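Local atomic coordinates of QdtA (Thermoanaerobacterium thermosaccharolyticum, PDB entry 4ZU5), a protein that belongs to the cupin superfamily as a WxcM-like protein, built as a beta-barrel of two facing antiparallel sheets and modelled here with bound thymidine. Residues V59-R70 against E98-L109. Residues are numbered along the deposited sequence; the frame is centred on the assembly and turned at random.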
loop_
_atom_site.group_PDB
_atom_site.type_symbol
_atom_site.label_atom_id
_atom_site.label_comp_id
_atom_site.label_asym_id
_atom_site.label_seq_id
_atom_site.Cartn_x
_atom_site.Cartn_y
_atom_site.Cartn_z
ATOM N N VAL A 59 -8.256 6.145 -2.195
ATOM C CA VAL A 59 -8.669 4.827 -2.622
ATOM C C VAL A 59 -8.351 3.869 -1.503
ATOM O O VAL A 59 -7.232 3.784 -1.061
ATOM C CB VAL A 59 -7.950 4.439 -3.910
ATOM C CG1 VAL A 59 -8.167 2.991 -4.297
ATOM C CG2 VAL A 59 -8.443 5.333 -5.056
ATOM N N LEU A 60 -9.342 3.091 -1.114
ATOM C CA LEU A 60 -9.173 2.087 -0.074
ATOM C C LEU A 60 -9.082 0.705 -0.702
ATOM O O LEU A 60 -9.849 0.361 -1.616
ATOM C CB LEU A 60 -10.369 2.116 0.896
ATOM C CG LEU A 60 -10.427 3.174 2.000
ATOM C CD1 LEU A 60 -10.247 4.596 1.467
ATOM C CD2 LEU A 60 -11.723 3.119 2.794
ATOM N N ILE A 61 -8.205 -0.134 -0.183
ATOM C CA ILE A 61 -8.040 -1.501 -0.725
ATOM C C ILE A 61 -7.769 -2.477 0.402
ATOM O O ILE A 61 -6.912 -2.229 1.255
ATOM C CB ILE A 61 -6.827 -1.598 -1.714
ATOM C CG1 ILE A 61 -6.806 -0.406 -2.662
ATOM C CG2 ILE A 61 -6.815 -2.918 -2.489
ATOM C CD1 ILE A 61 -5.416 0.026 -3.060
ATOM N N CYS A 62 -8.484 -3.596 0.393
ATOM C CA CYS A 62 -8.299 -4.618 1.431
ATOM C C CYS A 62 -7.422 -5.718 0.888
ATOM O O CYS A 62 -7.783 -6.362 -0.107
ATOM C CB CYS A 62 -9.648 -5.155 1.857
ATOM S SG CYS A 62 -9.378 -6.532 2.999
ATOM N N LEU A 63 -6.175 -5.787 1.383
ATOM C CA LEU A 63 -5.106 -6.573 0.777
ATOM C C LEU A 63 -5.130 -8.013 1.310
ATOM O O LEU A 63 -4.531 -8.894 0.729
ATOM C CB LEU A 63 -3.722 -5.943 1.057
ATOM C CG LEU A 63 -3.570 -4.537 0.451
ATOM C CD1 LEU A 63 -2.119 -4.084 0.511
ATOM C CD2 LEU A 63 -4.031 -4.497 -0.985
ATOM N N ASN A 64 -5.862 -8.218 2.398
ATOM C CA ASN A 64 -5.977 -9.542 3.000
ATOM C C ASN A 64 -7.205 -9.520 3.914
ATOM O O ASN A 64 -7.520 -8.502 4.559
ATOM C CB ASN A 64 -4.768 -9.874 3.854
ATOM C CG ASN A 64 -4.763 -11.332 4.269
ATOM O OD1 ASN A 64 -4.875 -12.254 3.442
ATOM N ND2 ASN A 64 -4.665 -11.536 5.560
ATOM N N GLY A 65 -7.940 -10.623 3.886
ATOM C CA GLY A 65 -9.172 -10.724 4.662
ATOM C C GLY A 65 -10.290 -9.889 4.068
ATOM O O GLY A 65 -10.412 -9.778 2.850
ATOM N N SER A 66 -11.108 -9.349 4.962
ATOM C CA SER A 66 -12.270 -8.579 4.602
ATOM C C SER A 66 -12.578 -7.522 5.644
ATOM O O SER A 66 -12.214 -7.651 6.829
ATOM C CB SER A 66 -13.444 -9.564 4.438
ATOM O OG SER A 66 -14.536 -9.055 5.167
ATOM N N VAL A 67 -13.211 -6.424 5.194
ATOM C CA VAL A 67 -13.572 -5.297 6.011
ATOM C C VAL A 67 -14.749 -4.606 5.311
ATOM O O VAL A 67 -14.853 -4.606 4.080
ATOM C CB VAL A 67 -12.423 -4.276 6.226
ATOM C CG1 VAL A 67 -11.902 -3.758 4.879
ATOM C CG2 VAL A 67 -12.845 -3.113 7.103
ATOM N N LYS A 68 -15.613 -4.037 6.125
ATOM C CA LYS A 68 -16.808 -3.356 5.663
ATOM C C LYS A 68 -16.686 -1.860 5.829
ATOM O O LYS A 68 -16.297 -1.320 6.892
ATOM C CB LYS A 68 -18.033 -3.921 6.431
ATOM C CG LYS A 68 -18.490 -5.291 5.941
ATOM C CD LYS A 68 -19.677 -5.791 6.753
ATOM C CE LYS A 68 -19.937 -7.255 6.498
ATOM N NZ LYS A 68 -18.942 -8.056 7.243
ATOM N N ILE A 69 -17.023 -1.145 4.749
ATOM C CA ILE A 69 -16.917 0.285 4.753
ATOM C C ILE A 69 -18.326 0.831 4.686
ATOM O O ILE A 69 -19.056 0.550 3.728
ATOM C CB ILE A 69 -16.194 0.865 3.514
ATOM C CG1 ILE A 69 -14.912 0.130 3.186
ATOM C CG2 ILE A 69 -15.989 2.351 3.706
ATOM C CD1 ILE A 69 -13.979 -0.065 4.353
ATOM N N ARG A 70 -18.698 1.576 5.713
ATOM C CA ARG A 70 -19.994 2.267 5.721
ATOM C C ARG A 70 -19.764 3.662 5.173
ATOM O O ARG A 70 -19.035 4.445 5.756
ATOM C CB ARG A 70 -20.572 2.321 7.144
ATOM C CG ARG A 70 -21.790 3.220 7.347
ATOM C CD ARG A 70 -22.325 3.211 8.804
ATOM N NE ARG A 70 -22.654 1.868 9.281
ATOM C CZ ARG A 70 -21.957 1.174 10.175
ATOM N NH1 ARG A 70 -20.866 1.657 10.746
ATOM N NH2 ARG A 70 -22.322 -0.050 10.462
ATOM N N GLU A 98 -17.073 5.092 7.877
ATOM C CA GLU A 98 -16.708 4.234 9.020
ATOM C C GLU A 98 -16.337 2.853 8.501
ATOM O O GLU A 98 -16.795 2.399 7.448
ATOM C CB GLU A 98 -17.917 4.156 9.967
ATOM C CG GLU A 98 -18.352 5.511 10.492
ATOM C CD GLU A 98 -19.751 5.532 11.066
ATOM O OE1 GLU A 98 -20.307 4.436 11.217
ATOM O OE2 GLU A 98 -20.241 6.639 11.345
ATOM N N MET A 99 -15.469 2.162 9.224
ATOM C CA MET A 99 -15.020 0.869 8.807
ATOM C C MET A 99 -15.179 -0.131 9.953
ATOM O O MET A 99 -14.909 0.207 11.097
ATOM C CB MET A 99 -13.539 0.943 8.432
ATOM C CG MET A 99 -13.196 1.883 7.281
ATOM S SD MET A 99 -12.768 3.518 7.824
ATOM C CE MET A 99 -11.017 3.249 8.070
ATOM N N PHE A 100 -15.588 -1.341 9.633
ATOM C CA PHE A 100 -15.957 -2.313 10.675
ATOM C C PHE A 100 -15.930 -3.746 10.174
ATOM O O PHE A 100 -15.734 -3.998 8.976
ATOM C CB PHE A 100 -17.310 -1.896 11.285
ATOM C CG PHE A 100 -18.477 -2.114 10.362
ATOM C CD1 PHE A 100 -19.216 -3.289 10.418
ATOM C CD2 PHE A 100 -18.812 -1.167 9.420
ATOM C CE1 PHE A 100 -20.295 -3.514 9.577
ATOM C CE2 PHE A 100 -19.885 -1.381 8.569
ATOM C CZ PHE A 100 -20.599 -2.566 8.618
ATOM N N ASP A 101 -16.097 -4.717 11.078
ATOM C CA ASP A 101 -15.951 -6.110 10.719
ATOM C C ASP A 101 -14.629 -6.419 10.034
ATOM O O ASP A 101 -14.588 -7.113 9.015
ATOM C CB ASP A 101 -17.071 -6.582 9.795
ATOM C CG ASP A 101 -18.419 -6.835 10.547
ATOM O OD1 ASP A 101 -18.559 -6.546 11.746
ATOM O OD2 ASP A 101 -19.366 -7.205 9.847
ATOM N N PHE A 102 -13.549 -5.876 10.583
ATOM C CA PHE A 102 -12.242 -6.297 10.141
ATOM C C PHE A 102 -12.051 -7.762 10.536
ATOM O O PHE A 102 -12.166 -8.080 11.712
ATOM C CB PHE A 102 -11.198 -5.450 10.862
ATOM C CG PHE A 102 -11.085 -4.044 10.389
ATOM C CD1 PHE A 102 -11.924 -3.055 10.859
ATOM C CD2 PHE A 102 -10.034 -3.674 9.531
ATOM C CE1 PHE A 102 -11.754 -1.723 10.475
ATOM C CE2 PHE A 102 -9.874 -2.359 9.121
ATOM C CZ PHE A 102 -10.727 -1.371 9.604
ATOM N N THR A 103 -11.792 -8.641 9.579
ATOM C CA THR A 103 -11.433 -10.010 9.897
ATOM C C THR A 103 -10.025 -10.159 10.471
ATOM O O THR A 103 -9.220 -9.211 10.488
ATOM C CB THR A 103 -11.597 -10.933 8.693
ATOM O OG1 THR A 103 -10.622 -10.638 7.686
ATOM C CG2 THR A 103 -12.984 -10.818 8.116
ATOM N N GLU A 104 -9.750 -11.345 11.011
ATOM C CA GLU A 104 -8.451 -11.642 11.618
ATOM C C GLU A 104 -7.462 -11.661 10.471
ATOM O O GLU A 104 -7.734 -12.276 9.449
ATOM C CB GLU A 104 -8.472 -13.015 12.321
ATOM C CG GLU A 104 -7.122 -13.574 12.780
ATOM C CD GLU A 104 -6.533 -12.807 13.949
ATOM O OE1 GLU A 104 -7.219 -12.028 14.633
ATOM O OE2 GLU A 104 -5.346 -13.006 14.225
ATOM N N GLY A 105 -6.364 -10.917 10.605
ATOM C CA GLY A 105 -5.360 -10.817 9.534
ATOM C C GLY A 105 -5.668 -9.709 8.517
ATOM O O GLY A 105 -4.910 -9.507 7.585
ATOM N N CYS A 106 -6.763 -8.967 8.686
ATOM C CA CYS A 106 -7.140 -7.957 7.677
ATOM C C CYS A 106 -6.078 -6.872 7.549
ATOM O O CYS A 106 -5.513 -6.411 8.539
ATOM C CB CYS A 106 -8.437 -7.284 8.062
ATOM S SG CYS A 106 -9.116 -6.150 6.814
ATOM N N VAL A 107 -5.915 -6.378 6.331
ATOM C CA VAL A 107 -5.003 -5.284 6.048
ATOM C C VAL A 107 -5.746 -4.343 5.111
ATOM O O VAL A 107 -6.138 -4.780 4.027
ATOM C CB VAL A 107 -3.799 -5.756 5.232
ATOM C CG1 VAL A 107 -3.004 -4.570 4.775
ATOM C CG2 VAL A 107 -2.922 -6.734 5.998
ATOM N N LEU A 108 -5.968 -3.128 5.554
ATOM C CA LEU A 108 -6.631 -2.089 4.734
ATOM C C LEU A 108 -5.548 -1.056 4.347
ATOM O O LEU A 108 -4.950 -0.442 5.241
ATOM C CB LEU A 108 -7.651 -1.401 5.608
ATOM C CG LEU A 108 -8.510 -0.318 4.923
ATOM C CD1 LEU A 108 -9.078 -0.806 3.600
ATOM C CD2 LEU A 108 -9.600 0.282 5.804
ATOM N N LEU A 109 -5.359 -0.846 3.043
ATOM C CA LEU A 109 -4.409 0.113 2.515
ATOM C C LEU A 109 -5.189 1.311 1.991
ATOM O O LEU A 109 -6.223 1.139 1.348
ATOM C CB LEU A 109 -3.657 -0.512 1.353
ATOM C CG LEU A 109 -2.748 0.423 0.578
ATOM C CD1 LEU A 109 -1.591 0.793 1.507
ATOM C CD2 LEU A 109 -2.214 -0.293 -0.649
HETATM O O HOH W 1 -15.840 -8.136 7.020
#
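K68, R70 and F100 form a layered stack on one face of a sheet, across neighbouring strands 67-73 and 96-100, a worked example of an aromatic ring sandwiched between two basic side chains. The guanidinium of R70 lies flat on one face of F100, planes 7° apart and centres 4.3 Å from each other. Traced outward, K68 first sets CB over the opposite face in a CH-pi contact, 3.8 Å from the centroid of the F100 ring; CD passes F100 CE1, and CD and CE both run beside D101 OD2. The K68 side chain bends at its last torsion (chi4 77°), which brings K68 NZ to 2.8 Å from D101 OD2, on its anti lone pair, in a salt bridge. A water accepts from NZ and donates to D101 O. R70 NH1 makes a salt bridge to E98 OE1, 2.9 Å, tilted from the guanidinium plane; W96 NE1 is hydrogen-bonded to E98 OE2.

Strands 58-64 and 107-112 pair antiparallel in one sheet of the cupin barrel, 67-73 and 96-100 in the other, so the two segments bend together between sheets. Inside this bend, V67 CG2 sits over the centre of the F102 ring, 3.5 Å from its centroid, and C62 SG meets C106 SG at 3.8 Å. N64 ND2 donates to G105 O of the type II turn T103-C106 at 2.9 Å, from above the carbonyl plane, and N64 packs on N64 of the second subunit.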